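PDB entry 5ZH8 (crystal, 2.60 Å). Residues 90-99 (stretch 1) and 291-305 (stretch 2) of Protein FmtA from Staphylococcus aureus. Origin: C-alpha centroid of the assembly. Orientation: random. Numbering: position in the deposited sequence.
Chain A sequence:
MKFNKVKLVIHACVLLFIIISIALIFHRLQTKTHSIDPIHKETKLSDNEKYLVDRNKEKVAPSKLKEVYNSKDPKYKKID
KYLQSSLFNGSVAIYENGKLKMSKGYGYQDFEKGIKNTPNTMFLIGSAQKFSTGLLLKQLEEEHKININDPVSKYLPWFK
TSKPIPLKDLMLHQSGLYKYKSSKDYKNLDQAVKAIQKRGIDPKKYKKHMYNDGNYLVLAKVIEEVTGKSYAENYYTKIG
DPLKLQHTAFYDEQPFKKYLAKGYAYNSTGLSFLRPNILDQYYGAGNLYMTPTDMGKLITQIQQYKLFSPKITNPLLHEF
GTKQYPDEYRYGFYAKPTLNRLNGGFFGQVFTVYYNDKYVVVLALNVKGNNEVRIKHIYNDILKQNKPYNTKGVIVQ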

# COMPACT_ATOMS: atom_id res chain seq x y z
N GLY A 90 -0.40 -1.24 -16.07
CA GLY A 90 0.96 -1.77 -16.07
C GLY A 90 1.19 -2.66 -17.27
O GLY A 90 0.65 -2.41 -18.34
N SER A 91 1.97 -3.73 -17.09
CA SER A 91 2.37 -4.60 -18.19
C SER A 91 2.47 -6.06 -17.77
O SER A 91 2.80 -6.36 -16.63
CB SER A 91 3.72 -4.18 -18.76
OG SER A 91 4.15 -5.05 -19.80
N VAL A 92 2.21 -6.95 -18.72
CA VAL A 92 2.26 -8.38 -18.48
C VAL A 92 3.20 -9.03 -19.48
O VAL A 92 3.34 -8.57 -20.62
CB VAL A 92 0.86 -9.03 -18.56
CG1 VAL A 92 0.31 -9.00 -19.99
CG2 VAL A 92 0.89 -10.45 -18.02
N ALA A 93 3.85 -10.10 -19.05
CA ALA A 93 4.62 -10.97 -19.93
C ALA A 93 4.48 -12.40 -19.44
O ALA A 93 4.64 -12.68 -18.24
CB ALA A 93 6.08 -10.55 -19.94
N ILE A 94 4.17 -13.31 -20.35
CA ILE A 94 3.98 -14.71 -20.02
C ILE A 94 4.76 -15.59 -20.99
O ILE A 94 4.61 -15.48 -22.20
CB ILE A 94 2.49 -15.11 -20.05
CG1 ILE A 94 1.68 -14.22 -19.10
CG2 ILE A 94 2.33 -16.58 -19.70
CD1 ILE A 94 0.20 -14.47 -19.09
N TYR A 95 5.62 -16.44 -20.43
CA TYR A 95 6.39 -17.41 -21.20
C TYR A 95 5.81 -18.80 -21.00
O TYR A 95 5.50 -19.19 -19.87
CB TYR A 95 7.86 -17.41 -20.76
CG TYR A 95 8.64 -16.23 -21.25
CD1 TYR A 95 8.46 -14.97 -20.68
CD2 TYR A 95 9.57 -16.36 -22.27
CE1 TYR A 95 9.18 -13.87 -21.13
CE2 TYR A 95 10.30 -15.27 -22.73
CZ TYR A 95 10.10 -14.03 -22.14
OH TYR A 95 10.80 -12.93 -22.58
N GLU A 96 5.66 -19.54 -22.09
CA GLU A 96 5.18 -20.91 -22.04
C GLU A 96 6.21 -21.84 -22.66
O GLU A 96 6.57 -21.69 -23.84
CB GLU A 96 3.85 -21.02 -22.78
CG GLU A 96 3.09 -22.30 -22.53
CD GLU A 96 1.78 -22.35 -23.28
OE1 GLU A 96 1.24 -21.28 -23.63
OE2 GLU A 96 1.27 -23.47 -23.52
N ASN A 97 6.70 -22.79 -21.88
CA ASN A 97 7.80 -23.66 -22.30
C ASN A 97 8.92 -22.86 -22.98
O ASN A 97 9.41 -23.24 -24.05
CB ASN A 97 7.27 -24.76 -23.22
CG ASN A 97 6.33 -25.72 -22.50
OD1 ASN A 97 5.25 -26.02 -23.00
ND2 ASN A 97 6.73 -26.20 -21.33
N GLY A 98 9.30 -21.74 -22.37
CA GLY A 98 10.42 -20.94 -22.82
C GLY A 98 10.10 -19.89 -23.87
O GLY A 98 10.90 -18.99 -24.10
N LYS A 99 8.93 -19.99 -24.50
CA LYS A 99 8.53 -19.05 -25.55
C LYS A 99 7.65 -17.93 -25.00
O LYS A 99 6.81 -18.16 -24.14
CB LYS A 99 7.79 -19.78 -26.66
CG LYS A 99 8.54 -20.97 -27.21
CD LYS A 99 8.18 -21.25 -28.66
CE LYS A 99 9.16 -22.23 -29.28
NZ LYS A 99 8.88 -22.48 -30.72
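Stretch 2 291-305: TPTDMGKLITQIQQY

Packing of helix 292-303 on strand 90-96 of FmtA, two segments of one chain almost 200 residues apart in sequence. Strand and helix run in nearly the same direction, their axes crossing at -27° with a closest approach of 7.5 Å, and 391 Å² of surface is buried between the two stretches. The register is set by Ala93 beside Pro292 (CA to CA 5.3 Å), Tyr95 beside Gly296 (CA to CA 6.6 Å) and Gly98 beside Thr300 (CA to CA 5.8 Å).

Because the strand is extended, its side chains alternate: the CA-to-CB bonds of Ser91, Ala93 and Tyr95 point toward the helix, those of Val92, Ile94 and Glu96 away from it. The contact begins at the first turn of the helix, where the ring of Pro292, in the C-gamma exo pucker, lies against two of the inward residues. Pro292 CG is 3.5 Å from Ser91 OG, a hydroxyl held in the t rotamer and hydrogen-bonded elsewhere in the structure, and Pro292 CB is 3.4 Å from Ala93 CB, a close apolar contact. Ala93 has only a methyl at this point, where the CA atoms of Ala93 and Pro292 are 5.3 Å apart, the shortest of the three register pairs; Ala93 CB also lies 3.7 Å from Thr293 N.

Tyr95 is the centre of the interface, with 96 Å² covered by the helix. Its chi1 of -75° (m) and chi2 of 74° direct the ring obliquely across the helix, toward its N-terminal end, so that one face is covered by the backbone of Gly296 and Tyr95 CE1 comes 3.6 Å from Gly296 CA. The glycine makes room for this: a CB on Gly296 would point toward the strand and sit 2.3 Å from Tyr95 CE1, a clash. The same ring placement brings the phenol to the helix backbone, where Tyr95 OH donates a hydrogen bond of 2.7 Å to Thr293 O. That carbonyl also accepts the helical bond from Lys297 N (2.8 Å to Thr293 O), so the tyrosine adds a second donor to an acceptor already in use. Lys297, t at chi1 and chi2 but m at chi3, passes its CB 3.8 Å from Tyr95 OH, but the end of its chain leads away.

Thr293 and Thr300 are both in the p rotamer. In Thr293 this places OG1 3.0 Å from Thr291 OG1 at the N-cap position, a hydrogen bond in which either hydroxyl could be the donor. In Thr300 it turns OG1 back to Gly296 O, a hydrogen bond of 2.9 Å within the helix, and leaves CG2 to face the strand, 4.1 Å from Tyr95 CB and 4.2 Å from Gly98 CA.

Beyond Tyr95 the chain reverses in a type I' turn from Glu96 to Lys99, closed by Lys99 N to Glu96 O (3.0 Å) and Glu96 N to Lys99 O (2.7 Å). Gly98, at phi/psi 88/-15, has a backbone that calls for glycine, since a CB would jam against the preceding carbonyl; a CB on Gly98 would also come within a tight 3.3 Å of Gln304 NE2.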

# COMPACT_ATOMS: atom_id res chain seq x y z
N THR A 291 11.81 -4.48 -18.22
CA THR A 291 10.62 -4.89 -18.94
C THR A 291 10.25 -6.28 -18.42
O THR A 291 11.14 -7.08 -18.13
CB THR A 291 10.82 -4.97 -20.46
OG1 THR A 291 11.91 -5.85 -20.77
CG2 THR A 291 11.12 -3.60 -21.04
N PRO A 292 8.95 -6.56 -18.28
CA PRO A 292 8.50 -7.92 -17.92
C PRO A 292 9.09 -9.03 -18.80
O PRO A 292 9.40 -10.10 -18.30
CB PRO A 292 6.98 -7.84 -18.11
CG PRO A 292 6.65 -6.42 -17.82
CD PRO A 292 7.83 -5.60 -18.29
N THR A 293 9.28 -8.75 -20.09
CA THR A 293 9.85 -9.73 -21.02
C THR A 293 11.26 -10.14 -20.60
O THR A 293 11.58 -11.33 -20.61
CB THR A 293 9.88 -9.20 -22.47
OG1 THR A 293 10.63 -7.99 -22.52
CG2 THR A 293 8.48 -8.96 -22.99
N ASP A 294 12.09 -9.16 -20.25
CA ASP A 294 13.46 -9.43 -19.79
C ASP A 294 13.50 -10.27 -18.52
O ASP A 294 14.38 -11.13 -18.38
CB ASP A 294 14.23 -8.12 -19.54
CG ASP A 294 15.12 -7.73 -20.72
OD1 ASP A 294 14.80 -8.09 -21.88
OD2 ASP A 294 16.15 -7.05 -20.47
N MET A 295 12.56 -10.04 -17.61
CA MET A 295 12.49 -10.83 -16.38
C MET A 295 12.18 -12.29 -16.68
O MET A 295 12.77 -13.18 -16.08
CB MET A 295 11.44 -10.26 -15.43
CG MET A 295 11.27 -11.04 -14.13
SD MET A 295 12.77 -11.45 -13.20
CE MET A 295 12.80 -10.12 -12.00
N GLY A 296 11.25 -12.53 -17.60
CA GLY A 296 10.96 -13.89 -18.04
C GLY A 296 12.14 -14.49 -18.78
O GLY A 296 12.48 -15.65 -18.58
N LYS A 297 12.77 -13.68 -19.63
CA LYS A 297 13.96 -14.09 -20.37
C LYS A 297 15.09 -14.50 -19.41
O LYS A 297 15.82 -15.45 -19.68
CB LYS A 297 14.42 -12.94 -21.29
CG LYS A 297 15.55 -13.30 -22.23
CD LYS A 297 16.09 -12.10 -22.99
CE LYS A 297 15.14 -11.63 -24.08
NZ LYS A 297 15.77 -10.63 -24.98
N LEU A 298 15.21 -13.79 -18.29
CA LEU A 298 16.19 -14.12 -17.26
C LEU A 298 15.91 -15.47 -16.60
O LEU A 298 16.79 -16.31 -16.49
CB LEU A 298 16.22 -13.02 -16.19
CG LEU A 298 17.00 -13.30 -14.91
CD1 LEU A 298 18.47 -13.53 -15.21
CD2 LEU A 298 16.79 -12.15 -13.94
N ILE A 299 14.68 -15.65 -16.15
CA ILE A 299 14.29 -16.85 -15.42
C ILE A 299 14.31 -18.10 -16.30
O ILE A 299 14.80 -19.14 -15.88
CB ILE A 299 12.90 -16.67 -14.78
CG1 ILE A 299 13.01 -15.68 -13.62
CG2 ILE A 299 12.34 -18.00 -14.27
CD1 ILE A 299 11.69 -15.02 -13.29
N THR A 300 13.80 -17.99 -17.52
CA THR A 300 13.77 -19.14 -18.43
C THR A 300 15.18 -19.60 -18.80
O THR A 300 15.43 -20.79 -18.93
CB THR A 300 13.02 -18.83 -19.73
OG1 THR A 300 13.57 -17.66 -20.34
CG2 THR A 300 11.54 -18.63 -19.46
N GLN A 301 16.09 -18.64 -18.97
CA GLN A 301 17.48 -18.97 -19.29
C GLN A 301 18.22 -19.61 -18.12
O GLN A 301 19.03 -20.51 -18.32
CB GLN A 301 18.22 -17.73 -19.77
CG GLN A 301 17.89 -17.37 -21.21
CD GLN A 301 18.74 -16.22 -21.70
OE1 GLN A 301 19.66 -16.41 -22.49
NE2 GLN A 301 18.44 -15.02 -21.22
N ILE A 302 17.94 -19.14 -16.90
CA ILE A 302 18.49 -19.78 -15.70
C ILE A 302 17.93 -21.20 -15.58
O ILE A 302 18.67 -22.14 -15.30
CB ILE A 302 18.21 -18.95 -14.43
CG1 ILE A 302 19.01 -17.65 -14.46
CG2 ILE A 302 18.57 -19.75 -13.18
CD1 ILE A 302 18.49 -16.57 -13.53
N GLN A 303 16.62 -21.34 -15.82
CA GLN A 303 15.97 -22.64 -15.82
C GLN A 303 16.62 -23.58 -16.83
O GLN A 303 16.67 -24.79 -16.61
CB GLN A 303 14.47 -22.51 -16.12
CG GLN A 303 13.63 -22.14 -14.91
CD GLN A 303 12.16 -22.03 -15.25
OE1 GLN A 303 11.77 -21.32 -16.18
NE2 GLN A 303 11.32 -22.72 -14.50
N GLN A 304 17.11 -23.03 -17.94
CA GLN A 304 17.82 -23.80 -18.96
C GLN A 304 19.33 -23.93 -18.72
O GLN A 304 20.08 -24.25 -19.63
CB GLN A 304 17.57 -23.17 -20.33
CG GLN A 304 16.13 -23.33 -20.79
CD GLN A 304 15.75 -22.36 -21.89
OE1 GLN A 304 16.50 -21.43 -22.22
NE2 GLN A 304 14.58 -22.57 -22.47
N TYR A 305 19.77 -23.66 -17.49
CA TYR A 305 21.16 -23.87 -17.07
C TYR A 305 22.17 -23.01 -17.82
O TYR A 305 23.20 -23.50 -18.25
CB TYR A 305 21.52 -25.35 -17.18
CG TYR A 305 20.47 -26.25 -16.58
CD1 TYR A 305 20.10 -26.11 -15.24
CD2 TYR A 305 19.83 -27.22 -17.33
CE1 TYR A 305 19.14 -26.92 -14.68
CE2 TYR A 305 18.87 -28.04 -16.78
CZ TYR A 305 18.53 -27.88 -15.46
OH TYR A 305 17.57 -28.69 -14.91